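Local coordinates for protein SrtE1 (Streptomyces coelicolor, PDB 5CUW) that cleaves the sorting signals of surface proteins and attaches the proteins to the cell wall, acting as a class E sortase transpeptidase of which this chain is the extracellular catalytic part, at residues Leu43-Leu48 and Asn106-Gly111; Val52-Gly57 and Gly67-Tyr72; His94-Gly99 and Pro165-Lys170; Pro113-Thr118 and Gly188-Leu193; Phe123-Ala128 and Gly177-Glu182. All coordinates share one frame; numbering follows the deposited sequence.

Contact 1 of 5, residues Leu43-Leu48 and Asn106-Gly111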
# COMPACT_ATOMS: atom_id res chain seq x y z
N LEU A 43 7.04 2.03 5.12
CA LEU A 43 5.92 1.11 5.30
C LEU A 43 6.34 -0.09 6.15
O LEU A 43 7.34 -0.73 5.85
CB LEU A 43 5.40 0.63 3.95
CG LEU A 43 4.15 -0.25 3.99
CD1 LEU A 43 2.92 0.59 4.32
CD2 LEU A 43 3.96 -0.98 2.67
N HIS A 44 5.57 -0.38 7.20
CA HIS A 44 5.85 -1.52 8.07
C HIS A 44 4.71 -2.53 7.98
O HIS A 44 3.56 -2.15 8.13
CB HIS A 44 6.02 -1.11 9.54
CG HIS A 44 7.06 -0.06 9.78
ND1 HIS A 44 8.29 -0.35 10.34
CD2 HIS A 44 7.05 1.28 9.57
CE1 HIS A 44 8.99 0.77 10.46
NE2 HIS A 44 8.26 1.77 9.99
N ILE A 45 5.04 -3.79 7.76
CA ILE A 45 4.03 -4.85 7.87
C ILE A 45 4.64 -5.93 8.75
O ILE A 45 5.30 -6.85 8.25
CB ILE A 45 3.62 -5.42 6.50
CG1 ILE A 45 3.41 -4.29 5.48
CG2 ILE A 45 2.32 -6.24 6.60
CD1 ILE A 45 3.03 -4.78 4.11
N PRO A 46 4.43 -5.81 10.07
CA PRO A 46 5.04 -6.66 11.10
C PRO A 46 4.83 -8.16 10.87
O PRO A 46 5.73 -8.93 11.15
CB PRO A 46 4.36 -6.20 12.39
CG PRO A 46 4.05 -4.77 12.13
CD PRO A 46 3.66 -4.71 10.67
N LYS A 47 3.66 -8.56 10.39
CA LYS A 47 3.42 -9.99 10.20
C LYS A 47 4.34 -10.57 9.14
O LYS A 47 4.71 -11.75 9.20
CB LYS A 47 1.96 -10.25 9.81
CG LYS A 47 1.59 -11.73 9.74
CD LYS A 47 0.13 -11.88 9.35
CE LYS A 47 -0.35 -13.31 9.43
NZ LYS A 47 -1.76 -13.39 8.95
N LEU A 48 4.70 -9.74 8.16
CA LEU A 48 5.49 -10.18 7.02
C LEU A 48 6.99 -9.84 7.17
O LEU A 48 7.77 -10.10 6.25
CB LEU A 48 4.94 -9.55 5.73
CG LEU A 48 3.42 -9.61 5.54
CD1 LEU A 48 3.01 -9.06 4.17
CD2 LEU A 48 2.89 -11.02 5.72
N ASN A 106 -0.65 -11.78 0.44
CA ASN A 106 -1.82 -12.64 0.45
C ASN A 106 -1.89 -13.47 1.73
O ASN A 106 -2.82 -14.25 1.89
CB ASN A 106 -1.84 -13.57 -0.77
CG ASN A 106 -0.62 -14.47 -0.85
OD1 ASN A 106 0.44 -14.15 -0.32
ND2 ASN A 106 -0.78 -15.60 -1.53
N LYS A 107 -0.93 -13.30 2.63
CA LYS A 107 -0.97 -14.00 3.91
C LYS A 107 -1.55 -13.11 5.01
O LYS A 107 -1.73 -13.54 6.15
CB LYS A 107 0.41 -14.51 4.30
CG LYS A 107 0.93 -15.60 3.38
CD LYS A 107 -0.07 -16.75 3.27
CE LYS A 107 0.45 -17.88 2.39
NZ LYS A 107 -0.62 -18.86 2.03
N LEU A 108 -1.85 -11.87 4.66
CA LEU A 108 -2.53 -10.97 5.58
C LEU A 108 -3.97 -11.41 5.83
O LEU A 108 -4.66 -11.84 4.92
CB LEU A 108 -2.51 -9.55 5.02
CG LEU A 108 -1.10 -8.97 5.01
CD1 LEU A 108 -1.09 -7.55 4.45
CD2 LEU A 108 -0.53 -9.02 6.41
N GLU A 109 -4.40 -11.29 7.09
CA GLU A 109 -5.75 -11.64 7.51
C GLU A 109 -6.40 -10.41 8.11
O GLU A 109 -5.70 -9.52 8.58
CB GLU A 109 -5.71 -12.78 8.52
CG GLU A 109 -5.20 -14.08 7.94
CD GLU A 109 -5.08 -15.17 8.98
OE1 GLU A 109 -4.93 -14.84 10.18
OE2 GLU A 109 -5.12 -16.36 8.59
N PRO A 110 -7.75 -10.35 8.11
CA PRO A 110 -8.45 -9.18 8.64
C PRO A 110 -7.97 -8.79 10.04
O PRO A 110 -7.96 -9.62 10.94
CB PRO A 110 -9.90 -9.64 8.67
CG PRO A 110 -10.00 -10.56 7.50
CD PRO A 110 -8.69 -11.33 7.53
N GLY A 111 -7.57 -7.54 10.21
CA GLY A 111 -7.07 -7.09 11.50
C GLY A 111 -5.56 -6.95 11.57
O GLY A 111 -5.05 -6.27 12.46
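K47 reaches the carbonyl of K107 with a fully stretched side chain. Its CG is anti to the backbone N (chi1 -174°), and the torsions beyond also lie near 180°. This carries NZ to K107 O, with a hydrogen bond of 2.8 Å. The nitrogen is tilted only 15° from the carbonyl plane. E109 crosses the lysine at about a right angle. Its OE1 stays 3.7 Å from K47 NZ, which makes a long salt bridge. D112 provides a second carboxylate: its OD2 forms a salt bridge with K47 NZ and also accepts from E109 N.

Beside these charges L108 supplies one methyl, CD2, to three side chains. I45 CG2 lies 4.0 Å from L108 CD2, and I45 crosses L108 at about a right angle. L48 crosses it in the same manner, with L48 CD2 also 4.0 Å from L108 CD2. The alkyl chain of K47 slides past L108 in the opposite direction, with K47 CD 4.2 Å from L108 CD2. L108 also rests on M127 of strand 121-134. A lysine-carboxylate cluster beside an I45-L48-L108 apolar patch thus ties the end of strand 39-45 and the residues just after it to the loop before strand 113-117 in the sortase beta barrel.

Contact 2 of 5, residues Val52-Gly57 and Gly67-Tyr72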
# COMPACT_ATOMS: atom_id res chain seq x y z
N VAL A 52 10.02 -1.02 4.53
CA VAL A 52 10.39 -0.63 3.17
C VAL A 52 9.99 0.81 2.88
O VAL A 52 8.90 1.25 3.26
CB VAL A 52 9.77 -1.59 2.14
CG1 VAL A 52 8.22 -1.55 2.20
CG2 VAL A 52 10.28 -1.28 0.74
N PRO A 53 10.88 1.55 2.22
CA PRO A 53 10.57 2.97 2.00
C PRO A 53 9.50 3.13 0.93
O PRO A 53 9.40 2.31 0.02
CB PRO A 53 11.91 3.55 1.53
CG PRO A 53 12.97 2.48 1.88
CD PRO A 53 12.23 1.19 1.75
N ILE A 54 8.69 4.18 1.08
CA ILE A 54 7.72 4.58 0.06
C ILE A 54 8.26 5.78 -0.70
O ILE A 54 8.72 6.74 -0.08
CB ILE A 54 6.34 4.94 0.66
CG1 ILE A 54 5.83 3.84 1.60
CG2 ILE A 54 5.32 5.24 -0.45
CD1 ILE A 54 4.50 4.20 2.27
N ALA A 55 8.23 5.73 -2.03
CA ALA A 55 8.67 6.87 -2.82
C ALA A 55 7.52 7.37 -3.68
O ALA A 55 6.54 6.67 -3.87
CB ALA A 55 9.87 6.51 -3.67
N GLU A 56 7.64 8.58 -4.21
CA GLU A 56 6.58 9.14 -5.03
C GLU A 56 6.67 8.57 -6.45
O GLU A 56 7.74 8.61 -7.06
CB GLU A 56 6.66 10.68 -5.05
CG GLU A 56 5.52 11.37 -5.79
CD GLU A 56 4.18 11.29 -5.05
OE1 GLU A 56 4.01 10.38 -4.22
OE2 GLU A 56 3.30 12.13 -5.31
N GLY A 57 5.57 8.05 -6.98
CA GLY A 57 5.56 7.51 -8.33
C GLY A 57 5.86 6.02 -8.36
O GLY A 57 6.42 5.47 -7.41
N GLY A 67 14.03 -1.36 -4.86
CA GLY A 67 13.61 -2.02 -3.64
C GLY A 67 12.63 -1.21 -2.82
O GLY A 67 12.44 -1.49 -1.64
N MET A 68 12.00 -0.20 -3.43
CA MET A 68 11.02 0.61 -2.70
C MET A 68 9.60 0.33 -3.17
O MET A 68 9.40 -0.25 -4.23
CB MET A 68 11.34 2.10 -2.87
CG MET A 68 12.74 2.46 -2.38
SD MET A 68 13.00 4.24 -2.34
CE MET A 68 13.38 4.59 -4.06
N VAL A 69 8.60 0.72 -2.38
CA VAL A 69 7.25 0.66 -2.88
C VAL A 69 6.86 2.06 -3.33
O VAL A 69 7.39 3.05 -2.81
CB VAL A 69 6.22 0.11 -1.87
CG1 VAL A 69 6.61 -1.29 -1.41
CG2 VAL A 69 6.03 1.05 -0.70
N GLY A 70 5.96 2.12 -4.30
CA GLY A 70 5.63 3.36 -4.97
C GLY A 70 4.22 3.82 -4.73
O GLY A 70 3.26 3.03 -4.80
N HIS A 71 4.09 5.11 -4.45
CA HIS A 71 2.80 5.78 -4.33
C HIS A 71 2.29 6.21 -5.71
O HIS A 71 2.96 6.97 -6.41
CB HIS A 71 2.93 6.99 -3.39
CG HIS A 71 1.69 7.83 -3.31
ND1 HIS A 71 1.71 9.20 -3.45
CD2 HIS A 71 0.39 7.49 -3.09
CE1 HIS A 71 0.48 9.67 -3.32
NE2 HIS A 71 -0.34 8.65 -3.10
N TYR A 72 1.12 5.73 -6.10
CA TYR A 72 0.56 6.09 -7.41
C TYR A 72 0.41 7.61 -7.46
O TYR A 72 -0.30 8.18 -6.63
CB TYR A 72 -0.78 5.41 -7.66
CG TYR A 72 -0.68 3.93 -8.01
CD1 TYR A 72 -0.70 2.96 -7.02
CD2 TYR A 72 -0.58 3.51 -9.33
CE1 TYR A 72 -0.65 1.61 -7.33
CE2 TYR A 72 -0.51 2.16 -9.65
CZ TYR A 72 -0.54 1.22 -8.64
OH TYR A 72 -0.47 -0.11 -8.95
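E56 and H71 both hold CG anti to the backbone N. The two side chains lie side by side and point the same way. E56 then bends at chi2 (71°), which turns its CD toward the ring. H71 ND1 donates to E56 OE1 at 2.7 Å with an N-H...O angle of 165°. The oxygen lies in the ring plane and is met on its syn side, with the donor 21° out of the carboxylate plane.

The backbones pair in parallel, I54 with V69, A55 with G70 and E56 with H71. V69 N donates to P53 O, A55 N to V69 O (2.9 Å) and H71 N to A55 O (3.0 Å). G57 N closes the ladder on H71 O. On the face of I54, V69 and H71, I54 CG1 meets V69 CG2 at 3.6 Å. On the other face A55 CB touches M68 CE at 4.0 Å.

This is the strand pair of a beta-alpha-beta unit whose helix is 60-64. It leads to Y72, inferred to recognise substrate. H71 is not the inferred catalytic histidine, which is H94. With T79 OG1 bonded to its NE2, the H71 ring is held at both nitrogens, and the carboxylate would be expected to stabilise the proton on ND1.

Contact 3 of 5, residues His94-Gly99 and Pro165-Lys170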
# COMPACT_ATOMS: atom_id res chain seq x y z
N HIS A 94 6.94 -4.83 -5.71
CA HIS A 94 7.32 -6.08 -6.37
C HIS A 94 6.85 -7.31 -5.60
O HIS A 94 6.88 -7.33 -4.35
CB HIS A 94 8.84 -6.17 -6.54
CG HIS A 94 9.36 -5.54 -7.80
ND1 HIS A 94 8.65 -5.53 -8.98
CD2 HIS A 94 10.53 -4.91 -8.06
CE1 HIS A 94 9.36 -4.91 -9.91
NE2 HIS A 94 10.50 -4.53 -9.38
N ARG A 95 6.48 -8.34 -6.34
CA ARG A 95 6.13 -9.63 -5.76
C ARG A 95 7.38 -10.50 -5.60
O ARG A 95 7.48 -11.27 -4.65
CB ARG A 95 5.10 -10.36 -6.63
CG ARG A 95 4.55 -11.67 -6.05
CD ARG A 95 3.36 -11.39 -5.12
NE ARG A 95 2.88 -12.61 -4.47
CZ ARG A 95 2.01 -13.46 -5.01
NH1 ARG A 95 1.51 -13.21 -6.22
NH2 ARG A 95 1.64 -14.55 -4.35
N ASN A 96 8.34 -10.38 -6.52
CA ASN A 96 9.41 -11.38 -6.61
C ASN A 96 10.88 -10.96 -6.76
O ASN A 96 11.75 -11.83 -6.81
CB ASN A 96 9.12 -12.31 -7.78
CG ASN A 96 8.02 -13.28 -7.47
OD1 ASN A 96 6.94 -13.20 -8.04
ND2 ASN A 96 8.28 -14.20 -6.54
N THR A 97 11.18 -9.67 -6.86
CA THR A 97 12.58 -9.26 -6.93
C THR A 97 12.83 -8.09 -6.01
O THR A 97 11.92 -7.61 -5.34
CB THR A 97 13.02 -8.87 -8.35
OG1 THR A 97 12.24 -7.77 -8.81
CG2 THR A 97 12.86 -10.04 -9.31
N HIS A 98 14.09 -7.63 -5.98
CA HIS A 98 14.49 -6.44 -5.24
C HIS A 98 13.86 -6.31 -3.87
O HIS A 98 13.19 -5.32 -3.57
CB HIS A 98 14.17 -5.19 -6.08
CG HIS A 98 15.02 -5.08 -7.31
ND1 HIS A 98 14.53 -5.34 -8.57
CD2 HIS A 98 16.33 -4.78 -7.47
CE1 HIS A 98 15.49 -5.19 -9.46
NE2 HIS A 98 16.60 -4.84 -8.82
N GLY A 99 14.07 -7.31 -3.02
CA GLY A 99 13.58 -7.26 -1.66
C GLY A 99 12.16 -7.78 -1.53
O GLY A 99 11.70 -8.04 -0.42
N PRO A 165 0.34 -14.54 -10.96
CA PRO A 165 1.05 -15.37 -9.97
C PRO A 165 2.51 -14.98 -9.85
O PRO A 165 2.97 -14.07 -10.55
CB PRO A 165 0.92 -16.79 -10.53
CG PRO A 165 0.87 -16.58 -12.01
CD PRO A 165 0.08 -15.30 -12.20
N GLU A 166 3.25 -15.66 -8.99
CA GLU A 166 4.64 -15.30 -8.74
C GLU A 166 5.49 -15.47 -10.00
O GLU A 166 5.22 -16.33 -10.82
CB GLU A 166 5.23 -16.11 -7.60
CG GLU A 166 4.66 -15.75 -6.23
CD GLU A 166 5.56 -16.21 -5.09
OE1 GLU A 166 5.03 -16.78 -4.10
OE2 GLU A 166 6.79 -16.00 -5.17
N PHE A 167 6.49 -14.60 -10.13
CA PHE A 167 7.42 -14.62 -11.26
C PHE A 167 6.74 -14.30 -12.59
O PHE A 167 7.35 -14.47 -13.65
CB PHE A 167 8.12 -15.97 -11.35
CG PHE A 167 8.77 -16.40 -10.06
CD1 PHE A 167 9.94 -15.79 -9.63
CD2 PHE A 167 8.21 -17.40 -9.28
CE1 PHE A 167 10.54 -16.17 -8.44
CE2 PHE A 167 8.81 -17.78 -8.10
CZ PHE A 167 9.97 -17.16 -7.68
N THR A 168 5.50 -13.83 -12.54
CA THR A 168 4.82 -13.33 -13.74
C THR A 168 4.25 -11.93 -13.49
O THR A 168 4.31 -11.42 -12.37
CB THR A 168 3.65 -14.24 -14.18
OG1 THR A 168 2.44 -13.80 -13.54
CG2 THR A 168 3.93 -15.70 -13.84
N SER A 169 3.71 -11.32 -14.54
CA SER A 169 3.02 -10.04 -14.42
C SER A 169 1.66 -10.12 -15.09
O SER A 169 1.11 -9.12 -15.54
CB SER A 169 3.86 -8.90 -15.03
OG SER A 169 4.15 -9.15 -16.39
N LYS A 170 1.13 -11.34 -15.13
CA LYS A 170 -0.09 -11.65 -15.86
C LYS A 170 -1.30 -10.96 -15.25
O LYS A 170 -2.06 -10.28 -15.94
CB LYS A 170 -0.29 -13.17 -15.90
CG LYS A 170 -1.36 -13.65 -16.86
CD LYS A 170 -0.96 -14.97 -17.49
CE LYS A 170 -0.80 -16.08 -16.46
NZ LYS A 170 -2.11 -16.57 -15.94
O HOH W 1 2.99 -15.40 -2.08
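N96 grips the type II beta turn P165-T168 with both ends of its amide. Its OD1 accepts from F167 N at 2.6 Å, with the donor standing well above the carbonyl plane of the amide. Its ND2 donates to E166 OE2 at 2.7 Å, and this oxygen is met on the anti side. The same OE2 makes a salt bridge with R103 NE. Within the turn, T168 N and T168 OG1 both reach P165 O from the same face. T168 OG1 in turn accepts from K170 N at 3.2 Å, an ST turn.

The R95 guanidinium is held mainly outside the two segments, by NE to R103 O and NH1 to C163 O. C163 and H94 are inferred active-site residues, so the contact joins the loops beside the sortase active site. R95 NH2 donates to a water at 2.8 Å, and that water also lies 3.2 Å from E166 OE1, linking the two residues.

Packing completes the contact. E166 crosses R95 at about a right angle, and E166 CG sits over the centre of the guanidinium, 3.7 Å from R95 CZ. The N96 amide stacks on the F167 ring with planes 18° apart. N96 ND2 lies over one ring face, offset toward the rim, 3.5 Å from F167 CE1.

Contact 4 of 5, residues Pro113-Thr118 and Gly188-Leu193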
# COMPACT_ATOMS: atom_id res chain seq x y z
N PRO A 113 -2.10 -5.45 11.15
CA PRO A 113 -1.69 -4.05 10.97
C PRO A 113 -0.72 -3.79 9.83
O PRO A 113 0.17 -4.60 9.52
CB PRO A 113 -1.03 -3.72 12.31
CG PRO A 113 -0.57 -5.04 12.84
CD PRO A 113 -1.61 -6.03 12.41
N ILE A 114 -0.92 -2.63 9.20
CA ILE A 114 -0.05 -2.11 8.15
C ILE A 114 0.24 -0.67 8.55
O ILE A 114 -0.69 0.13 8.67
CB ILE A 114 -0.73 -2.16 6.77
CG1 ILE A 114 -1.04 -3.60 6.38
CG2 ILE A 114 0.11 -1.47 5.72
CD1 ILE A 114 -2.36 -3.76 5.63
N VAL A 115 1.50 -0.34 8.78
CA VAL A 115 1.81 0.97 9.33
C VAL A 115 2.61 1.85 8.38
O VAL A 115 3.69 1.47 7.90
CB VAL A 115 2.59 0.83 10.66
CG1 VAL A 115 2.92 2.21 11.24
CG2 VAL A 115 1.79 -0.02 11.67
N VAL A 116 2.11 3.06 8.15
CA VAL A 116 2.85 4.06 7.39
C VAL A 116 3.47 5.07 8.34
O VAL A 116 2.75 5.79 9.03
CB VAL A 116 1.96 4.81 6.38
CG1 VAL A 116 2.77 5.89 5.68
CG2 VAL A 116 1.34 3.85 5.36
N GLU A 117 4.80 5.12 8.36
CA GLU A 117 5.53 6.06 9.20
C GLU A 117 6.03 7.26 8.39
O GLU A 117 6.80 7.10 7.44
CB GLU A 117 6.71 5.37 9.88
CG GLU A 117 7.66 6.33 10.59
CD GLU A 117 8.84 5.63 11.24
OE1 GLU A 117 9.11 4.45 10.93
OE2 GLU A 117 9.51 6.27 12.08
N THR A 118 5.60 8.46 8.77
CA THR A 118 6.07 9.68 8.13
C THR A 118 6.94 10.45 9.10
O THR A 118 7.19 9.99 10.21
CB THR A 118 4.91 10.56 7.65
OG1 THR A 118 4.22 11.09 8.79
CG2 THR A 118 3.95 9.75 6.81
N GLY A 188 5.56 8.31 20.31
CA GLY A 188 6.29 7.06 20.13
C GLY A 188 5.59 6.08 19.20
O GLY A 188 4.55 6.40 18.63
N LYS A 189 6.17 4.90 19.05
CA LYS A 189 5.61 3.88 18.16
C LYS A 189 4.23 3.43 18.62
O LYS A 189 3.98 3.36 19.82
CB LYS A 189 6.53 2.66 18.09
CG LYS A 189 7.82 2.88 17.32
CD LYS A 189 8.70 1.63 17.33
N PRO A 190 3.35 3.13 17.67
CA PRO A 190 2.07 2.51 18.00
C PRO A 190 2.28 1.07 18.46
O PRO A 190 3.35 0.50 18.19
CB PRO A 190 1.29 2.57 16.68
CG PRO A 190 2.32 2.64 15.62
CD PRO A 190 3.50 3.36 16.22
N ASP A 191 1.28 0.50 19.14
CA ASP A 191 1.36 -0.88 19.62
C ASP A 191 1.79 -1.85 18.53
O ASP A 191 2.53 -2.80 18.79
CB ASP A 191 0.01 -1.31 20.19
CG ASP A 191 -0.13 -1.03 21.67
OD1 ASP A 191 0.76 -0.35 22.22
OD2 ASP A 191 -1.11 -1.49 22.28
N ALA A 192 1.32 -1.61 17.31
CA ALA A 192 1.57 -2.52 16.19
C ALA A 192 3.05 -2.72 15.90
O ALA A 192 3.45 -3.75 15.35
CB ALA A 192 0.86 -2.01 14.96
N LEU A 193 3.89 -1.74 16.25
CA LEU A 193 5.31 -1.83 15.94
C LEU A 193 6.16 -2.30 17.13
O LEU A 193 7.39 -2.25 17.07
CB LEU A 193 5.83 -0.49 15.44
CG LEU A 193 5.18 -0.04 14.12
CD1 LEU A 193 5.78 1.25 13.63
CD2 LEU A 193 5.31 -1.14 13.08
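P113 presents its ring to A192, and the ring of P190 is turned to V115. These two pyrrolidine rings are the nearest thing to flat groups here, for no aromatic ring or planar polar group carries the contact. P113 meets the methyl of A192 with two ring atoms. P113 CB lies 3.7 Å from A192 CB, and P113 CG lies 4.0 Å from A192 CB. P190 takes part more loosely, with P190 CG 4.4 Å from V115 CG1.

V115 is the middle of the contact and uses both methyls. Its CG1 is anti to the backbone N (chi1 180°) and meets L193 CD1 at 3.8 Å. Its CG2 lies beside the backbone N and touches two residues. V115 CG2 is 4.0 Å from L193 CD2 and 4.0 Å from A192 CB. The leucine therefore straddles the valine methyl to methyl, and the two side chains cross obliquely.

The 3-10 turn 191-193 brings A192 and L193 into place, with L193 N bonded to P190 O at 3.0 Å. P190 also packs on Y122, V124 and E181. L193 leans on H44 of strand 39-45. I114 and V116 point away from the tail, and their side chains touch L43.

The C-terminal tail thus lies on one face of strand 113-117 through carbon atoms alone. The strand's backbone hydrogen bonds go to its neighbours, V115 with H44 and I114 with Y125. Elsewhere in the tail G188 O accepts from R183 NE. Its hold on this strand should therefore rest on apolar burial.

Contact 5 of 5, residues Phe123-Ala128 and Gly177-Glu182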
# COMPACT_ATOMS: atom_id res chain seq x y z
N PHE A 123 0.63 6.23 10.80
CA PHE A 123 -0.71 5.89 10.35
C PHE A 123 -0.90 4.38 10.41
O PHE A 123 -0.27 3.64 9.66
CB PHE A 123 -0.93 6.40 8.93
CG PHE A 123 -0.87 7.90 8.82
CD1 PHE A 123 -1.98 8.68 9.13
CD2 PHE A 123 0.29 8.53 8.39
CE1 PHE A 123 -1.91 10.07 9.02
CE2 PHE A 123 0.36 9.90 8.30
CZ PHE A 123 -0.74 10.67 8.61
N VAL A 124 -1.75 3.93 11.32
CA VAL A 124 -1.98 2.49 11.47
C VAL A 124 -3.24 2.05 10.74
O VAL A 124 -4.33 2.47 11.08
CB VAL A 124 -2.10 2.08 12.95
CG1 VAL A 124 -2.40 0.58 13.07
CG2 VAL A 124 -0.83 2.45 13.71
N TYR A 125 -3.06 1.20 9.73
CA TYR A 125 -4.17 0.57 9.05
C TYR A 125 -4.29 -0.88 9.46
O TYR A 125 -3.31 -1.51 9.88
CB TYR A 125 -4.00 0.64 7.53
CG TYR A 125 -3.87 2.02 6.94
CD1 TYR A 125 -2.64 2.66 6.90
CD2 TYR A 125 -4.96 2.66 6.35
CE1 TYR A 125 -2.49 3.93 6.33
CE2 TYR A 125 -4.81 3.95 5.77
CZ TYR A 125 -3.59 4.57 5.77
OH TYR A 125 -3.45 5.83 5.19
N LYS A 126 -5.49 -1.43 9.32
CA LYS A 126 -5.67 -2.88 9.47
C LYS A 126 -6.26 -3.48 8.20
O LYS A 126 -7.15 -2.89 7.57
CB LYS A 126 -6.54 -3.18 10.69
CG LYS A 126 -5.76 -2.95 11.99
CD LYS A 126 -6.49 -3.44 13.22
CE LYS A 126 -5.69 -3.09 14.47
NZ LYS A 126 -6.52 -3.21 15.71
N MET A 127 -5.75 -4.64 7.82
CA MET A 127 -6.19 -5.34 6.62
C MET A 127 -7.68 -5.60 6.70
O MET A 127 -8.19 -5.99 7.76
CB MET A 127 -5.41 -6.66 6.45
CG MET A 127 -5.71 -7.44 5.17
SD MET A 127 -7.06 -8.65 5.29
CE MET A 127 -7.14 -9.23 3.60
N ALA A 128 -8.39 -5.36 5.61
CA ALA A 128 -9.84 -5.51 5.61
C ALA A 128 -10.34 -6.44 4.51
O ALA A 128 -11.28 -7.19 4.71
CB ALA A 128 -10.52 -4.15 5.48
N GLY A 177 -6.85 -2.02 3.29
CA GLY A 177 -6.95 -1.82 4.73
C GLY A 177 -7.69 -0.54 5.07
O GLY A 177 -7.94 0.29 4.20
N LYS A 178 -8.03 -0.39 6.35
CA LYS A 178 -8.75 0.79 6.86
C LYS A 178 -8.02 1.39 8.03
O LYS A 178 -7.58 0.66 8.92
CB LYS A 178 -10.17 0.42 7.31
CG LYS A 178 -11.04 -0.19 6.26
CD LYS A 178 -12.42 -0.49 6.84
CE LYS A 178 -12.32 -1.33 8.10
NZ LYS A 178 -13.65 -1.63 8.68
N MET A 179 -7.94 2.71 8.10
CA MET A 179 -7.16 3.36 9.16
C MET A 179 -7.82 3.19 10.53
O MET A 179 -9.03 3.35 10.66
CB MET A 179 -6.97 4.85 8.86
CG MET A 179 -5.84 5.47 9.68
SD MET A 179 -5.63 7.22 9.35
CE MET A 179 -4.92 7.16 7.69
N VAL A 180 -7.02 2.88 11.54
CA VAL A 180 -7.55 2.74 12.89
C VAL A 180 -6.90 3.70 13.89
O VAL A 180 -7.46 3.95 14.95
CB VAL A 180 -7.41 1.29 13.40
CG1 VAL A 180 -8.23 0.35 12.51
CG2 VAL A 180 -5.96 0.86 13.42
N GLU A 181 -5.73 4.24 13.54
CA GLU A 181 -5.03 5.18 14.43
C GLU A 181 -4.18 6.18 13.63
O GLU A 181 -3.49 5.81 12.68
CB GLU A 181 -4.13 4.44 15.44
CG GLU A 181 -3.55 5.38 16.50
CD GLU A 181 -2.56 4.73 17.48
OE1 GLU A 181 -2.21 3.53 17.31
OE2 GLU A 181 -2.13 5.43 18.43
N GLU A 182 -4.28 7.45 13.99
CA GLU A 182 -3.38 8.47 13.48
C GLU A 182 -2.62 8.98 14.69
O GLU A 182 -3.20 9.61 15.57
CB GLU A 182 -4.15 9.60 12.77
CG GLU A 182 -3.27 10.73 12.25
CD GLU A 182 -4.06 11.83 11.55
OE1 GLU A 182 -5.30 11.70 11.45
OE2 GLU A 182 -3.45 12.82 11.11
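V124 O is gripped by two backbone N-H groups, and this marks a classic beta bulge. V180 N donates to it at 2.8 Å in an almost straight bond. E181 N adds a weak bond to V124 O at 3.3 Å. V180 and E181 thus both face V124, and the register shifts by one before Y125. V124 N returns a bond to E181 O at 2.9 Å. Beyond the bulge K126 and K178 form a hydrogen-bonded pair of the antiparallel ladder.

The extra residue V180 lays its CG2 against V124 CG1 at 3.6 Å. K126 crosses V180 at about a right angle, with its CG near the valine methyls.

On the face of F123, Y125 and M179, the methionine packs against both rings. Its CG is anti to the backbone N and sits near V124 O. The sulfur makes Met-aromatic contacts with both, at the edge of the F123 ring and oblique to the Y125 ring. F123 CE1 also meets E182 CG at 3.6 Å. E182 runs beside the ring, and its OE1 is engaged by R156 and K85.

This is an antiparallel neighbour pair of the sortase beta barrel, 121-134 with 171-184. V124 also touches V115 of the adjacent strand 113-117. M179 bends at chi3 (-71°), which places CE 3.6 Å from F123 CD1 and 3.2 Å from Y125 OH.

Overall arrangement
Contacts 1, 2, 4 and 5 all reach one curled mixed sheet, which in this family is the sortase beta barrel. Strands 50-56, 39-45, 113-117, 121-134 and 171-184 follow one another across it. Strand 39-45, in contact 1, lies between strand 50-56 of contact 2 and strand 113-117 of contact 4. Contacts 4 and 5 are neighbours, with centres about 10 Å apart. Contact 2 is nested within contact 1 along the chain, and contact 5 within contact 4. Contact 3 joins two loops instead. Its centre lies about 16 Å from that of contact 2. Contacts 2 and 3 hold or adjoin the inferred active-site residues; contacts 1, 4 and 5 lie away from them, in the barrel and the loop and tail packed on it.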